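Local coordinates for cyanuric acid amidohydrolase (Azorhizobium caulinodans, PDB 4NQ3), which hydrolyses cyanuric acid, opening its s-triazine ring to give carboxybiuret, which spontaneously loses carbon dioxide to become biuret, a step in the breakdown of s-triazine herbicides such as atrazine, at residues K156-T161 / G185-A190; P115-E120 / M125-M130; H151-K156 / L193-A198; A36-T41 / E235-G240; P2-H7 / P105-G110. All coordinates share one frame; numbering follows the deposited sequence.

Interaction 1 of 5, residues K156-T161 / G185-A190. With BR8 (barbituric acid), chain C; SO4 (sulfate ion), chain H.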
# COMPACT_ATOMS: atom_id res chain seq x y z
N LYS A 156 -0.90 -24.74 8.79
CA LYS A 156 0.02 -23.80 8.18
C LYS A 156 0.47 -24.41 6.87
O LYS A 156 0.98 -25.53 6.86
CB LYS A 156 1.21 -23.54 9.08
CG LYS A 156 2.11 -22.44 8.58
CD LYS A 156 1.47 -21.13 8.81
CE LYS A 156 1.92 -20.09 7.81
NZ LYS A 156 1.12 -18.83 7.94
N CYS A 157 0.24 -23.73 5.75
CA CYS A 157 0.57 -24.32 4.46
C CYS A 157 1.45 -23.40 3.63
O CYS A 157 1.52 -22.21 3.88
CB CYS A 157 -0.70 -24.62 3.67
SG CYS A 157 -1.75 -23.14 3.51
N PRO A 158 2.10 -23.95 2.60
CA PRO A 158 3.07 -23.20 1.81
C PRO A 158 2.40 -22.32 0.78
O PRO A 158 1.18 -22.20 0.82
CB PRO A 158 3.91 -24.30 1.14
CG PRO A 158 2.99 -25.44 1.04
CD PRO A 158 2.11 -25.39 2.26
N LEU A 159 3.20 -21.66 -0.08
CA LEU A 159 2.68 -20.86 -1.18
C LEU A 159 3.70 -20.87 -2.30
O LEU A 159 4.77 -21.43 -2.15
CB LEU A 159 2.37 -19.44 -0.73
CG LEU A 159 3.52 -18.62 -0.11
CD1 LEU A 159 4.51 -18.16 -1.17
CD2 LEU A 159 3.00 -17.45 0.67
N LEU A 160 3.38 -20.20 -3.41
CA LEU A 160 4.31 -20.11 -4.53
C LEU A 160 4.83 -18.68 -4.75
O LEU A 160 4.10 -17.69 -4.66
CB LEU A 160 3.64 -20.60 -5.81
CG LEU A 160 3.15 -22.04 -5.80
CD1 LEU A 160 2.55 -22.40 -7.15
CD2 LEU A 160 4.30 -22.98 -5.48
N THR A 161 6.13 -18.59 -5.02
CA THR A 161 6.72 -17.35 -5.47
C THR A 161 7.09 -17.50 -6.94
O THR A 161 7.10 -18.62 -7.47
CB THR A 161 7.97 -16.98 -4.69
OG1 THR A 161 8.96 -17.98 -4.94
CG2 THR A 161 7.66 -16.89 -3.19
N GLY A 185 -4.40 -18.67 -1.78
CA GLY A 185 -5.78 -19.10 -1.69
C GLY A 185 -5.91 -20.58 -2.03
O GLY A 185 -6.60 -21.32 -1.31
N LEU A 186 -5.23 -21.03 -3.09
CA LEU A 186 -5.30 -22.42 -3.52
C LEU A 186 -4.75 -23.31 -2.40
O LEU A 186 -5.31 -24.36 -2.07
CB LEU A 186 -4.52 -22.65 -4.83
CG LEU A 186 -5.22 -22.03 -6.04
CD1 LEU A 186 -4.43 -22.07 -7.30
CD2 LEU A 186 -6.50 -22.73 -6.21
N SER A 187 -3.64 -22.89 -1.82
CA SER A 187 -3.03 -23.70 -0.79
C SER A 187 -3.94 -23.78 0.44
O SER A 187 -4.10 -24.86 1.03
CB SER A 187 -1.65 -23.17 -0.42
OG SER A 187 -1.12 -24.01 0.59
N ARG A 188 -4.53 -22.65 0.85
CA ARG A 188 -5.46 -22.67 1.97
C ARG A 188 -6.65 -23.57 1.62
O ARG A 188 -7.09 -24.38 2.44
CB ARG A 188 -5.97 -21.26 2.33
CG ARG A 188 -4.98 -20.33 3.02
CD ARG A 188 -5.65 -19.01 3.43
NE ARG A 188 -6.15 -18.31 2.26
CZ ARG A 188 -5.58 -17.24 1.72
NH1 ARG A 188 -4.49 -16.72 2.28
NH2 ARG A 188 -6.09 -16.67 0.63
N GLY A 189 -7.14 -23.43 0.39
CA GLY A 189 -8.31 -24.16 -0.06
C GLY A 189 -8.09 -25.66 -0.09
O GLY A 189 -8.93 -26.41 0.41
N ALA A 190 -6.99 -26.09 -0.70
CA ALA A 190 -6.68 -27.52 -0.75
C ALA A 190 -6.51 -28.09 0.65
O ALA A 190 -7.03 -29.15 0.96
CB ALA A 190 -5.45 -27.77 -1.57
N1 BR8 C . -1.26 -16.05 5.87
C2 BR8 C . -0.99 -15.13 6.83
O2 BR8 C . 0.17 -14.88 7.07
N3 BR8 C . -2.00 -14.50 7.50
C4 BR8 C . -3.37 -14.78 7.22
O4 BR8 C . -4.25 -14.19 7.83
C5 BR8 C . -3.81 -15.82 6.19
C6 BR8 C . -2.57 -16.41 5.54
O8 BR8 C . -2.70 -17.24 4.67
S SO4 H . 11.91 -18.13 -2.62
O1 SO4 H . 12.77 -18.13 -1.43
O2 SO4 H . 12.06 -16.91 -3.43
O3 SO4 H . 10.55 -18.23 -2.11
O4 SO4 H . 12.19 -19.30 -3.47
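Ser187 OG reaches out of its helix to donate a hydrogen bond of 2.9 Å to Pro158 O, approaching from well above the carbonyl plane, about 38° out of it, rather than along a lone pair. Serine suits the place because its short arm, with OG anti to the backbone N (chi1 180°), carries the hydroxyl across to the carbonyl just past the strand end. The same OG is bonded to Gln127 NE2, and Pro158 O has a second donor in Ser227 OG, so these buried polar atoms each have more than one partner. The compact Cys157 SG packs beside Ser187 OG and near Arg188 N. The next residue along the helix, Arg188, bends at chi3 and presents the edge of its guanidinium in plane to the barbituric acid, NH1 donating to O8 at 3.0 Å. Its NE is held by a salt bridge to Glu337, which probably helps fix the rotation of the group. Lys156, just before Cys157, is hydrogen-bonded through NZ to the nucleophile Ser226. Strand end and helix thus meet beside a Ser-Lys dyad, in the substrate site of a cyclic amide hydrolase.

Interaction 2 of 5, residues P115-E120 / M125-M130; sequences PDLPFE and MGQVRM
Leu117 and Gln127 mark the closest backbone approach, their CA atoms 7.1 Å apart, where the irregular segment 115-120 runs past the start of helix 125-141. Leu117 points its side chain at the helix and splits its two methyls between two partners. CD2 lies against the amide of Gln127, 3.7 Å from Gln127 NE2, the two side chains crossing at about a right angle. CD1 turns instead to the methyl of Met130, and Leu117 CD1 and Met130 CE are 3.9 Å apart. Met130, a selenomethionine here, stretches out from the helix on a first torsion of -176° and then bends at its last one, which lays the selenium and methyl along the loop. There Met130 SE sits 3.6 Å from Pro115 O, and the methyl also approaches the ring atom CD of Pro118, at 4.1 Å from Met130 CE. A long, flexible, apolar chain can follow this uneven surface of prolines and backbone. The amide of Gln127 has its bonds elsewhere: OE1 accepts from Gly123 N, while NE2 is bonded to His234 NE2 besides Ser187. Glutamine is apt at this point, since its extended chain can offer carbon to Leu117 along its length and still satisfy both ends of a buried amide. Across the two segments the chemistry is therefore van der Waals contact, with Leu117 as the buried wedge and Met130 closing the more exposed side; the polar bonds that fix Gln127 tie the helix start to the loop before it, to His234 and to helix 180-199.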
# COMPACT_ATOMS: atom_id res chain seq x y z
N PRO A 115 5.73 -34.05 5.11
CA PRO A 115 6.93 -33.84 4.32
C PRO A 115 6.74 -32.61 3.47
O PRO A 115 5.60 -32.11 3.36
CB PRO A 115 7.01 -35.09 3.44
CG PRO A 115 6.07 -36.06 4.08
CD PRO A 115 4.99 -35.24 4.67
N ASP A 116 7.80 -32.19 2.80
CA ASP A 116 7.71 -31.08 1.89
C ASP A 116 6.64 -31.36 0.85
O ASP A 116 6.35 -32.52 0.52
CB ASP A 116 9.07 -30.83 1.26
CG ASP A 116 9.98 -30.01 2.16
OD1 ASP A 116 9.60 -29.81 3.36
OD2 ASP A 116 11.07 -29.59 1.68
N LEU A 117 6.00 -30.30 0.37
CA LEU A 117 4.95 -30.38 -0.63
C LEU A 117 5.49 -30.00 -1.99
O LEU A 117 5.87 -28.84 -2.19
CB LEU A 117 3.80 -29.45 -0.26
CG LEU A 117 2.70 -29.30 -1.31
CD1 LEU A 117 1.88 -30.57 -1.39
CD2 LEU A 117 1.82 -28.09 -1.02
N PRO A 118 5.49 -30.96 -2.94
CA PRO A 118 5.87 -30.72 -4.35
C PRO A 118 5.10 -29.53 -4.91
O PRO A 118 3.89 -29.46 -4.70
CB PRO A 118 5.48 -32.00 -5.06
CG PRO A 118 5.40 -33.04 -3.98
CD PRO A 118 4.97 -32.32 -2.74
N PHE A 119 5.79 -28.59 -5.56
CA PHE A 119 5.14 -27.36 -6.01
C PHE A 119 3.97 -27.64 -6.95
O PHE A 119 3.05 -26.83 -7.07
CB PHE A 119 6.15 -26.46 -6.71
CG PHE A 119 7.15 -25.84 -5.78
CD1 PHE A 119 6.83 -25.60 -4.46
CD2 PHE A 119 8.44 -25.54 -6.22
CE1 PHE A 119 7.76 -25.03 -3.60
CE2 PHE A 119 9.38 -24.98 -5.37
CZ PHE A 119 9.05 -24.73 -4.06
N GLU A 120 3.99 -28.79 -7.60
CA GLU A 120 2.94 -29.11 -8.56
C GLU A 120 1.78 -29.83 -7.89
O GLU A 120 0.80 -30.19 -8.55
CB GLU A 120 3.50 -29.93 -9.71
CG GLU A 120 4.14 -31.23 -9.28
CD GLU A 120 5.59 -31.07 -8.85
OE1 GLU A 120 6.37 -32.04 -8.99
OE2 GLU A 120 5.96 -29.96 -8.38
N MSE A 125 -5.06 -32.27 -5.69
CA MSE A 125 -5.38 -33.39 -4.78
C MSE A 125 -4.17 -33.90 -3.98
O MSE A 125 -4.34 -34.39 -2.86
CB MSE A 125 -5.98 -34.55 -5.55
CG MSE A 125 -7.29 -34.21 -6.21
SE MSE A 125 -8.64 -33.79 -4.90
CE MSE A 125 -8.63 -35.47 -3.88
N GLY A 126 -2.98 -33.78 -4.55
CA GLY A 126 -1.76 -34.03 -3.79
C GLY A 126 -1.78 -33.35 -2.43
O GLY A 126 -1.60 -33.99 -1.39
N GLN A 127 -2.00 -32.04 -2.42
CA GLN A 127 -2.03 -31.31 -1.17
C GLN A 127 -3.17 -31.77 -0.28
O GLN A 127 -3.00 -31.96 0.92
CB GLN A 127 -2.15 -29.82 -1.41
CG GLN A 127 -2.14 -29.02 -0.15
CD GLN A 127 -1.83 -27.57 -0.42
OE1 GLN A 127 -2.06 -27.08 -1.54
NE2 GLN A 127 -1.29 -26.87 0.60
N VAL A 128 -4.35 -31.95 -0.88
CA VAL A 128 -5.52 -32.37 -0.14
C VAL A 128 -5.27 -33.66 0.62
O VAL A 128 -5.58 -33.76 1.81
CB VAL A 128 -6.73 -32.59 -1.03
CG1 VAL A 128 -7.87 -33.11 -0.18
CG2 VAL A 128 -7.13 -31.30 -1.75
N ARG A 129 -4.71 -34.65 -0.07
CA ARG A 129 -4.49 -35.95 0.55
C ARG A 129 -3.42 -35.85 1.61
O ARG A 129 -3.51 -36.51 2.65
CB ARG A 129 -4.12 -37.00 -0.49
CG ARG A 129 -5.24 -37.34 -1.47
CD ARG A 129 -4.77 -38.46 -2.36
NE ARG A 129 -5.31 -38.36 -3.72
CZ ARG A 129 -6.57 -38.62 -4.06
NH1 ARG A 129 -7.46 -39.01 -3.14
NH2 ARG A 129 -6.93 -38.48 -5.33
N MSE A 130 -2.42 -35.02 1.36
CA MSE A 130 -1.30 -34.90 2.29
C MSE A 130 -1.79 -34.37 3.63
O MSE A 130 -1.49 -34.93 4.68
CB MSE A 130 -0.19 -34.00 1.71
CG MSE A 130 1.02 -33.94 2.59
SE MSE A 130 2.52 -32.99 1.82
CE MSE A 130 2.73 -34.05 0.21

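Interaction 3 of 5, residues H151-K156 / L193-A198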
# COMPACT_ATOMS: atom_id res chain seq x y z
N HIS A 151 -12.98 -29.52 17.20
CA HIS A 151 -13.60 -28.20 17.16
C HIS A 151 -12.88 -27.19 16.29
O HIS A 151 -13.47 -26.20 15.88
CB HIS A 151 -13.73 -27.65 18.58
CG HIS A 151 -14.86 -28.27 19.32
ND1 HIS A 151 -16.14 -27.74 19.30
CD2 HIS A 151 -14.93 -29.41 20.05
CE1 HIS A 151 -16.94 -28.52 20.00
NE2 HIS A 151 -16.24 -29.53 20.47
N PHE A 152 -11.62 -27.45 15.99
CA PHE A 152 -10.84 -26.50 15.24
C PHE A 152 -9.57 -27.16 14.73
O PHE A 152 -8.86 -27.78 15.49
CB PHE A 152 -10.50 -25.34 16.14
CG PHE A 152 -9.98 -24.16 15.42
CD1 PHE A 152 -10.85 -23.28 14.80
CD2 PHE A 152 -8.61 -23.89 15.41
CE1 PHE A 152 -10.38 -22.16 14.15
CE2 PHE A 152 -8.12 -22.76 14.76
CZ PHE A 152 -9.02 -21.89 14.13
N VAL A 153 -9.33 -27.10 13.43
CA VAL A 153 -8.08 -27.62 12.89
C VAL A 153 -7.29 -26.51 12.20
O VAL A 153 -7.71 -26.00 11.16
CB VAL A 153 -8.33 -28.77 11.92
CG1 VAL A 153 -7.01 -29.34 11.42
CG2 VAL A 153 -9.11 -29.83 12.64
N GLN A 154 -6.18 -26.12 12.82
CA GLN A 154 -5.29 -25.10 12.28
C GLN A 154 -4.28 -25.75 11.35
O GLN A 154 -3.70 -26.74 11.71
CB GLN A 154 -4.61 -24.35 13.41
CG GLN A 154 -3.69 -23.24 12.99
CD GLN A 154 -4.41 -22.20 12.19
OE1 GLN A 154 -5.40 -21.61 12.63
NE2 GLN A 154 -3.92 -21.96 10.98
N VAL A 155 -4.08 -25.21 10.17
CA VAL A 155 -3.07 -25.72 9.26
C VAL A 155 -2.21 -24.56 8.75
O VAL A 155 -2.74 -23.53 8.33
CB VAL A 155 -3.68 -26.49 8.08
CG1 VAL A 155 -2.65 -26.72 6.98
CG2 VAL A 155 -4.22 -27.79 8.56
N LYS A 156 -0.90 -24.74 8.79
CA LYS A 156 0.02 -23.80 8.18
C LYS A 156 0.47 -24.41 6.87
O LYS A 156 0.98 -25.53 6.86
CB LYS A 156 1.21 -23.54 9.08
CG LYS A 156 2.11 -22.44 8.58
CD LYS A 156 1.47 -21.13 8.81
CE LYS A 156 1.92 -20.09 7.81
NZ LYS A 156 1.12 -18.83 7.94
N LEU A 193 -9.94 -28.54 2.26
CA LEU A 193 -10.66 -29.72 1.79
C LEU A 193 -10.06 -30.97 2.40
O LEU A 193 -10.76 -31.93 2.70
CB LEU A 193 -10.63 -29.80 0.27
CG LEU A 193 -11.57 -28.73 -0.27
CD1 LEU A 193 -11.46 -28.58 -1.78
CD2 LEU A 193 -12.98 -29.04 0.20
N GLY A 194 -8.74 -30.94 2.59
CA GLY A 194 -8.05 -32.03 3.26
C GLY A 194 -8.57 -32.21 4.67
O GLY A 194 -8.85 -33.34 5.09
N ILE A 195 -8.73 -31.11 5.41
CA ILE A 195 -9.34 -31.17 6.73
C ILE A 195 -10.76 -31.72 6.62
O ILE A 195 -11.19 -32.58 7.41
CB ILE A 195 -9.36 -29.79 7.41
CG1 ILE A 195 -7.94 -29.37 7.77
CG2 ILE A 195 -10.20 -29.82 8.68
CD1 ILE A 195 -7.82 -27.92 8.12
N ALA A 196 -11.50 -31.22 5.63
CA ALA A 196 -12.88 -31.64 5.46
C ALA A 196 -12.89 -33.15 5.21
O ALA A 196 -13.63 -33.91 5.84
CB ALA A 196 -13.55 -30.87 4.31
N LEU A 197 -12.02 -33.58 4.30
CA LEU A 197 -11.95 -34.97 3.93
C LEU A 197 -11.65 -35.82 5.16
O LEU A 197 -12.17 -36.90 5.32
CB LEU A 197 -10.89 -35.18 2.85
CG LEU A 197 -10.68 -36.65 2.49
CD1 LEU A 197 -12.00 -37.24 2.10
CD2 LEU A 197 -9.69 -36.75 1.36
N ALA A 198 -10.77 -35.32 6.02
CA ALA A 198 -10.35 -36.08 7.17
C ALA A 198 -11.43 -36.16 8.26
O ALA A 198 -11.45 -37.10 9.05
CB ALA A 198 -9.06 -35.49 7.75
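Ile195 carries the helix side of this contact alone, its side chain set between Val153 and Val155, which lie two apart on strand 150-157 and face the same way. Its CG1 stands anti to the carbonyl carbon (chi1 -69°) and the chain is extended beyond (chi2 166°), so CD1 is carried outward to the strand. There Ile195 CD1 comes within 3.7 Å of Val153 CG1, the two side chains meeting tip to tip. The same methyl rests 3.6 Å from the carbonyl oxygen Val153 O. The other branch, Ile195 CG2, approaches the branch point of the valine, at 3.9 Å from Val153 CB, so Val153 is met by both arms of the isoleucine. Both valines hold CG1 opposite their own N (Val153 chi1 -178°) and CG2 beside it. Val155 is touched differently: it slides past Ile195 in the opposite direction, and its CG2 lies 3.6 Å from Ile195 CD1. Beta-branched valines suit a strand, while the longer isoleucine spans the gap from the helix. Around this buried contact, Val135 of helix 125-141 packs on both Val153 and Ile195, and Ala223 and Cys225 of strand 223-227 touch Ile195; helix 180-199 thus lies on the sheet beside helix 125-141.

Interaction 4 of 5, residues A36-T41 / E235-G240; sequences AIFGKT and EIVVLG
Val237 fits its branched end against Phe38 and Ala36, and these three residues account for nearly all of the contact. From Val237, CB and both methyls face strand 34-41. The Phe38 ring comes from the opposite direction and presents its edge, with Val237 CB lying in the ring plane, 3.9 Å from Phe38 CZ. Phe38 CB itself does not point straight at the valine; a first torsion of -65°, which places CG beside the backbone N, swings the ring across so that its far end makes the touch. Val237 CG2 sits 3.8 Å from Phe38 CE1 and also closes on the alanine, with 3.6 Å between Val237 CG2 and Ala36 CB. Alanine fits here because its single methyl keeps the two strands near, Ala36 and Val237 having CA atoms 7.2 Å apart, while the large ring of Phe38 bridges where they diverge. The two strands belong to different sheets, one in each of two repeating units. Phe93 of strand 89-97 meets Phe38 edge-to-face, Cys75 of strand 75-80 packs on Ala36 and Val237, and Gln154 of strand 150-157 packs on Phe38. Ile236 and Val238, the latter with its CB directed away from strand 34-41, pack on helix 125-141.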
# COMPACT_ATOMS: atom_id res chain seq x y z
N ALA A 36 2.40 -26.70 20.39
CA ALA A 36 2.35 -25.81 19.24
C ALA A 36 2.35 -24.37 19.68
O ALA A 36 1.93 -24.08 20.78
CB ALA A 36 1.11 -26.09 18.39
N ILE A 37 2.82 -23.48 18.82
CA ILE A 37 2.67 -22.06 19.08
C ILE A 37 1.98 -21.36 17.91
O ILE A 37 2.43 -21.47 16.78
CB ILE A 37 4.00 -21.38 19.33
CG1 ILE A 37 4.77 -22.08 20.44
CG2 ILE A 37 3.78 -19.97 19.77
CD1 ILE A 37 6.11 -21.42 20.68
N PHE A 38 0.87 -20.66 18.17
CA PHE A 38 0.24 -19.82 17.15
C PHE A 38 0.73 -18.41 17.32
O PHE A 38 1.05 -18.00 18.43
CB PHE A 38 -1.28 -19.81 17.24
CG PHE A 38 -1.95 -21.13 16.96
CD1 PHE A 38 -1.21 -22.27 16.70
CD2 PHE A 38 -3.34 -21.22 16.96
CE1 PHE A 38 -1.85 -23.47 16.45
CE2 PHE A 38 -3.96 -22.41 16.71
CZ PHE A 38 -3.22 -23.54 16.46
N GLY A 39 0.75 -17.63 16.25
CA GLY A 39 1.15 -16.25 16.40
C GLY A 39 0.41 -15.36 15.43
O GLY A 39 0.08 -15.79 14.34
N LYS A 40 0.16 -14.12 15.84
CA LYS A 40 -0.20 -13.05 14.91
C LYS A 40 1.00 -12.14 14.85
O LYS A 40 1.43 -11.63 15.88
CB LYS A 40 -1.44 -12.30 15.39
CG LYS A 40 -2.70 -13.10 15.31
CD LYS A 40 -2.89 -13.62 13.90
CE LYS A 40 -3.03 -12.47 12.88
NZ LYS A 40 -3.05 -12.99 11.49
N THR A 41 1.60 -11.99 13.67
CA THR A 41 2.78 -11.13 13.55
C THR A 41 2.49 -9.91 12.67
O THR A 41 1.61 -9.97 11.83
CB THR A 41 3.98 -11.94 13.03
OG1 THR A 41 3.68 -12.46 11.73
CG2 THR A 41 4.24 -13.11 13.95
N GLU A 235 2.10 -27.58 8.90
CA GLU A 235 1.95 -27.84 10.34
C GLU A 235 0.48 -28.02 10.64
O GLU A 235 -0.34 -27.21 10.21
CB GLU A 235 2.52 -26.72 11.18
CG GLU A 235 3.88 -26.27 10.69
CD GLU A 235 5.02 -26.89 11.47
OE1 GLU A 235 5.70 -26.15 12.23
OE2 GLU A 235 5.27 -28.12 11.31
N ILE A 236 0.13 -29.08 11.34
CA ILE A 236 -1.26 -29.33 11.69
C ILE A 236 -1.45 -29.33 13.21
O ILE A 236 -0.69 -29.98 13.96
CB ILE A 236 -1.74 -30.66 11.12
CG1 ILE A 236 -1.91 -30.55 9.61
CG2 ILE A 236 -3.06 -31.07 11.75
CD1 ILE A 236 -0.63 -30.64 8.86
N VAL A 237 -2.47 -28.62 13.68
CA VAL A 237 -2.82 -28.64 15.08
C VAL A 237 -4.31 -28.85 15.21
O VAL A 237 -5.08 -28.02 14.73
CB VAL A 237 -2.43 -27.33 15.78
CG1 VAL A 237 -2.82 -27.39 17.23
CG2 VAL A 237 -0.95 -27.12 15.66
N VAL A 238 -4.71 -29.94 15.85
CA VAL A 238 -6.13 -30.26 16.07
C VAL A 238 -6.55 -29.92 17.50
O VAL A 238 -5.94 -30.39 18.45
CB VAL A 238 -6.41 -31.76 15.81
CG1 VAL A 238 -7.78 -32.14 16.28
CG2 VAL A 238 -6.22 -32.12 14.37
N LEU A 239 -7.60 -29.14 17.65
CA LEU A 239 -8.16 -28.80 18.96
C LEU A 239 -9.55 -29.39 19.12
O LEU A 239 -10.40 -29.25 18.23
CB LEU A 239 -8.22 -27.28 19.15
CG LEU A 239 -6.94 -26.53 18.90
CD1 LEU A 239 -7.21 -25.05 18.95
CD2 LEU A 239 -5.92 -26.92 19.94
N GLY A 240 -9.81 -30.03 20.25
CA GLY A 240 -11.10 -30.66 20.44
C GLY A 240 -11.38 -30.91 21.89
O GLY A 240 -10.61 -30.49 22.76

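Interaction 5 of 5, residues P2-H7 / P105-G110; sequences PIAKVH and PALAIG
Leu107 is the first residue of segment 105-110 to meet segment 2-7, and it does so with both backbone and side chain. Strand segments 2-7 and 106-110 cross almost perpendicularly, 84° between their directions, with axes approaching to 6.3 Å, so contact is confined to the crossing point. A chi1 of 179° sends the Leu107 branch off opposite its own N and over the methyl of Ala4, Leu107 CG lying 3.8 Å from Ala4 CB. Its CD2 reaches on to the next residue facing this way, 3.8 Å from Val6 CG2, and these two side chains cross at about a right angle. Leu107 O also touches the alanine methyl and accepts from a water at 3.0 Å, which in turn takes the N-H of Ala4, the water oxygen lying 2.8 Å from Ala4 N. Ala108 directs its CB away from segment 2-7 and touches Trp245, which packs on Ala4 too. Ile109 turns back to the crossing, and its terminal methyl, Ile109 CD1, rests 3.6 Å from Ala4 CB. Alanine is well matched to the centre of such a crossing, since a single methyl lets two backbones come close, while leucine and isoleucine wrap round it. Both strands lie at the outer edge of their four-stranded sheets. The contact thus joins two repeating units by apolar packing, and the bridging water links a backbone N-H to a carbonyl that do not pair directly across strands running at right angles.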
# COMPACT_ATOMS: atom_id res chain seq x y z
N PRO A 2 -3.72 -36.19 31.04
CA PRO A 2 -3.17 -34.93 30.53
C PRO A 2 -4.11 -33.72 30.57
O PRO A 2 -5.33 -33.83 30.44
CB PRO A 2 -2.83 -35.26 29.08
CG PRO A 2 -3.83 -36.28 28.71
CD PRO A 2 -4.05 -37.12 29.94
N ILE A 3 -3.49 -32.55 30.73
CA ILE A 3 -4.15 -31.26 30.83
C ILE A 3 -3.70 -30.29 29.74
O ILE A 3 -2.51 -30.11 29.53
CB ILE A 3 -3.86 -30.64 32.20
CG1 ILE A 3 -4.33 -31.61 33.29
CG2 ILE A 3 -4.45 -29.24 32.31
CD1 ILE A 3 -4.12 -31.12 34.69
N ALA A 4 -4.63 -29.65 29.05
CA ALA A 4 -4.24 -28.61 28.11
C ALA A 4 -4.01 -27.29 28.84
O ALA A 4 -4.83 -26.85 29.64
CB ALA A 4 -5.28 -28.42 27.01
N LYS A 5 -2.89 -26.66 28.55
CA LYS A 5 -2.59 -25.36 29.11
C LYS A 5 -2.38 -24.43 27.92
O LYS A 5 -1.54 -24.69 27.05
CB LYS A 5 -1.36 -25.45 30.03
CG LYS A 5 -1.69 -25.73 31.50
CD LYS A 5 -0.52 -26.30 32.30
CE LYS A 5 0.62 -25.29 32.54
NZ LYS A 5 1.92 -25.89 33.04
N VAL A 6 -3.17 -23.36 27.84
CA VAL A 6 -3.03 -22.40 26.75
C VAL A 6 -2.57 -21.04 27.27
O VAL A 6 -3.23 -20.45 28.14
CB VAL A 6 -4.34 -22.23 26.00
CG1 VAL A 6 -4.21 -21.18 24.92
CG2 VAL A 6 -4.75 -23.55 25.42
N HIS A 7 -1.47 -20.53 26.72
CA HIS A 7 -0.85 -19.30 27.21
C HIS A 7 -0.85 -18.18 26.18
O HIS A 7 -0.25 -18.34 25.12
CB HIS A 7 0.59 -19.55 27.63
CG HIS A 7 0.76 -20.62 28.66
ND1 HIS A 7 0.57 -20.40 30.01
CD2 HIS A 7 1.10 -21.93 28.54
CE1 HIS A 7 0.78 -21.52 30.67
NE2 HIS A 7 1.11 -22.46 29.80
N PRO A 105 -14.85 -34.19 30.41
CA PRO A 105 -14.10 -33.91 29.17
C PRO A 105 -13.58 -32.47 29.11
O PRO A 105 -14.25 -31.56 29.62
CB PRO A 105 -15.15 -34.16 28.08
CG PRO A 105 -16.42 -33.74 28.72
CD PRO A 105 -16.30 -34.11 30.18
N ALA A 106 -12.39 -32.29 28.51
CA ALA A 106 -11.72 -30.99 28.49
C ALA A 106 -10.99 -30.78 27.19
O ALA A 106 -11.00 -31.64 26.33
CB ALA A 106 -10.75 -30.87 29.67
N LEU A 107 -10.34 -29.62 27.05
CA LEU A 107 -9.62 -29.28 25.85
C LEU A 107 -8.56 -30.33 25.58
O LEU A 107 -7.83 -30.70 26.50
CB LEU A 107 -8.98 -27.90 25.96
CG LEU A 107 -8.14 -27.39 24.77
CD1 LEU A 107 -8.92 -27.46 23.47
CD2 LEU A 107 -7.65 -25.96 24.99
N ALA A 108 -8.51 -30.83 24.35
CA ALA A 108 -7.46 -31.75 23.90
C ALA A 108 -6.74 -31.13 22.71
O ALA A 108 -7.35 -30.41 21.92
CB ALA A 108 -8.04 -33.09 23.53
N ILE A 109 -5.45 -31.45 22.58
CA ILE A 109 -4.57 -30.89 21.57
C ILE A 109 -3.76 -31.97 20.88
O ILE A 109 -3.17 -32.82 21.53
CB ILE A 109 -3.57 -29.93 22.19
CG1 ILE A 109 -4.29 -28.87 23.00
CG2 ILE A 109 -2.69 -29.31 21.10
CD1 ILE A 109 -3.38 -28.26 23.99
N GLY A 110 -3.74 -31.94 19.55
CA GLY A 110 -2.91 -32.88 18.82
C GLY A 110 -2.14 -32.16 17.72
O GLY A 110 -2.63 -31.17 17.17
O HOH W 1 -7.42 -30.06 29.37

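Interactions 1, 2 and 3 lie within one repeating unit, 106-243. Interactions 1 and 3 share strand 150-157 and helix 180-199, with centres 13 Å apart, and interaction 2 is 10 Å from interaction 1, touching it where helices 125-141 and 180-199 meet. Interactions 4 and 5 join that unit to 1-99. Strands 106-113, 235-242 and 150-157 are neighbours in one mixed sheet, so interactions 5, 4 and 3 follow across it. Along the chain interaction 5 closes before interaction 2 opens, interaction 1 is nested in interaction 3, both are nested in interaction 4, and the segments of 4 and 5 alternate. The sheet thus connects the packing between repeats with the substrate site.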